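Local coordinates for putative cytosolic protein (Geobacillus zalihae, PDB 6AHX), which senses copper as a CsoR-type transcriptional repressor, probably releasing operator DNA when copper(I) binds and so switching on copper-resistance genes, at the interface of chains A and B. Sequence-based numbering; all coordinates share one arbitrary frame. Chains: chain A/B, Putative cytosolic protein.

The interface of chains A and B. Residues chain A 17-18, 67, 71, 74-75; chain B 43-46, 49.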
loop_
_atom_site.group_PDB
_atom_site.type_symbol
_atom_site.label_atom_id
_atom_site.label_comp_id
_atom_site.label_asym_id
_atom_site.label_seq_id
_atom_site.Cartn_x
_atom_site.Cartn_y
_atom_site.Cartn_z
ATOM N N LYS A 17 3.142 -20.752 8.506
ATOM C CA LYS A 17 4.453 -20.014 8.252
ATOM C C LYS A 17 4.415 -18.556 8.686
ATOM O O LYS A 17 5.255 -18.170 9.455
ATOM C CB LYS A 17 4.912 -20.092 6.801
ATOM C CG LYS A 17 6.241 -19.405 6.564
ATOM C CD LYS A 17 6.989 -20.017 5.381
ATOM C CE LYS A 17 7.863 -18.985 4.676
ATOM N NZ LYS A 17 9.072 -18.469 5.389
ATOM N N TYR A 18 3.467 -17.746 8.213
ATOM C CA TYR A 18 3.356 -16.351 8.705
ATOM C C TYR A 18 2.272 -16.270 9.735
ATOM O O TYR A 18 1.210 -16.877 9.573
ATOM C CB TYR A 18 3.114 -15.334 7.554
ATOM C CG TYR A 18 4.290 -15.287 6.627
ATOM C CD1 TYR A 18 5.431 -14.620 6.977
ATOM C CD2 TYR A 18 4.282 -15.967 5.433
ATOM C CE1 TYR A 18 6.519 -14.601 6.132
ATOM C CE2 TYR A 18 5.369 -15.966 4.572
ATOM C CZ TYR A 18 6.479 -15.300 4.930
ATOM O OH TYR A 18 7.564 -15.327 4.129
ATOM N N ILE A 67 7.532 -8.899 9.771
ATOM C CA ILE A 67 7.873 -10.087 9.028
ATOM C C ILE A 67 9.366 -10.335 9.121
ATOM O O ILE A 67 9.796 -11.454 9.347
ATOM C CB ILE A 67 7.479 -9.936 7.535
ATOM C CG1 ILE A 67 5.923 -9.914 7.363
ATOM C CG2 ILE A 67 8.150 -11.009 6.611
ATOM C CD1 ILE A 67 5.513 -9.466 5.950
ATOM N N HIS A 71 10.998 -13.777 10.749
ATOM C CA HIS A 71 11.611 -14.676 9.786
ATOM C C HIS A 71 12.994 -14.206 9.418
ATOM O O HIS A 71 13.462 -14.469 8.342
ATOM C CB HIS A 71 10.705 -14.818 8.543
ATOM C CG HIS A 71 9.337 -15.322 8.880
ATOM N ND1 HIS A 71 9.072 -16.663 9.045
ATOM C CD2 HIS A 71 8.185 -14.672 9.189
ATOM C CE1 HIS A 71 7.816 -16.827 9.433
ATOM N NE2 HIS A 71 7.260 -15.634 9.545
ATOM N N SER A 74 15.591 -16.331 7.237
ATOM C CA SER A 74 15.198 -16.484 5.830
ATOM C C SER A 74 14.953 -15.174 5.072
ATOM O O SER A 74 15.054 -15.175 3.879
ATOM C CB SER A 74 13.970 -17.392 5.719
ATOM O OG SER A 74 12.866 -16.732 6.244
ATOM N N CYS A 75 14.714 -14.073 5.764
ATOM C CA CYS A 75 14.678 -12.767 5.157
ATOM C C CYS A 75 16.048 -12.236 4.815
ATOM O O CYS A 75 16.153 -11.451 3.878
ATOM C CB CYS A 75 13.987 -11.720 6.066
ATOM S SG CYS A 75 12.331 -12.135 6.617
ATOM N N GLY B 43 2.579 -18.865 2.263
ATOM C CA GLY B 43 3.878 -19.214 2.809
ATOM C C GLY B 43 5.017 -19.024 1.834
ATOM O O GLY B 43 6.044 -19.669 1.918
ATOM N N ARG B 44 4.886 -18.024 0.983
ATOM C CA ARG B 44 5.978 -17.633 0.120
ATOM C C ARG B 44 7.236 -17.193 0.902
ATOM O O ARG B 44 7.182 -16.817 2.081
ATOM C CB ARG B 44 5.490 -16.528 -0.789
ATOM C CG ARG B 44 4.402 -16.942 -1.788
ATOM C CD ARG B 44 4.899 -17.852 -2.947
ATOM N NE ARG B 44 6.052 -17.270 -3.649
ATOM C CZ ARG B 44 6.005 -16.346 -4.612
ATOM N NH1 ARG B 44 4.870 -15.898 -5.133
ATOM N NH2 ARG B 44 7.136 -15.848 -5.047
ATOM N N ASP B 45 8.371 -17.227 0.234
ATOM C CA ASP B 45 9.633 -16.866 0.866
ATOM C C ASP B 45 9.614 -15.412 1.204
ATOM O O ASP B 45 9.131 -14.598 0.436
ATOM C CB ASP B 45 10.857 -17.166 0.001
ATOM C CG ASP B 45 11.023 -18.676 -0.291
ATOM O OD1 ASP B 45 10.513 -19.540 0.491
ATOM O OD2 ASP B 45 11.676 -18.977 -1.312
ATOM N N CYS B 46 10.149 -15.111 2.383
ATOM C CA CYS B 46 10.117 -13.793 2.929
ATOM C C CYS B 46 10.717 -12.732 2.006
ATOM O O CYS B 46 10.141 -11.684 1.848
ATOM C CB CYS B 46 10.807 -13.770 4.260
ATOM S SG CYS B 46 11.174 -12.104 4.810
ATOM N N ILE B 49 8.262 -11.560 -0.507
ATOM C CA ILE B 49 7.236 -10.766 0.129
ATOM C C ILE B 49 7.734 -9.359 0.394
ATOM O O ILE B 49 7.055 -8.378 0.025
ATOM C CB ILE B 49 6.662 -11.460 1.362
ATOM C CG1 ILE B 49 5.909 -12.752 0.932
ATOM C CG2 ILE B 49 5.740 -10.511 2.123
ATOM C CD1 ILE B 49 5.214 -13.509 2.055
#
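The phenol ring of A:Tyr18 meets the chain B turn at its edge, where the carbonyl oxygen of B:Arg44 lies in the ring plane. One face carries CG of A:Lys17, 4.0 Å above the plane and towards the rim; on the opposite side, the tip of B:Ile49 brings CD1 to 3.5 Å from CE2 of A:Tyr18. The A:Lys17 chain runs on past the ring, and its CE rests 3.4 Å from B:Gly43 O. CE1 of A:Tyr18 stands over a face of the A:His71 imidazole. The A:Tyr18 hydroxyl OH donates to B:Arg44 O at 2.6 Å, with a C=O...donor angle of 159°. It also lies 3.1 Å from the backbone N of B:Cys46, but the N-H there points well away, a close approach and not a clear second hydrogen bond. B:Cys46 turns SG anti to its backbone N (chi1 165°), and this sulphur forms a 2.1 Å interchain disulphide with SG of A:Cys75. CG2 of A:Ile67 packs against B:Cys46 SG at 3.7 Å. Within chain A, the A:Ser74 hydroxyl OG donates to A:His71 O, bracing the turn that bears A:Cys75. B:Cys46, A:His71 and A:Cys75 form the Cys-His-Cys copper(I) site of the CsoR family; with both thiols oxidised, this site is not in its metal-binding state. It lies at one end of the antiparallel helical dimer, where helix 46-70 of chain B begins and chain A passes from its own helix 46-70 into helix 72-75; the two-fold axis repeats it at the other.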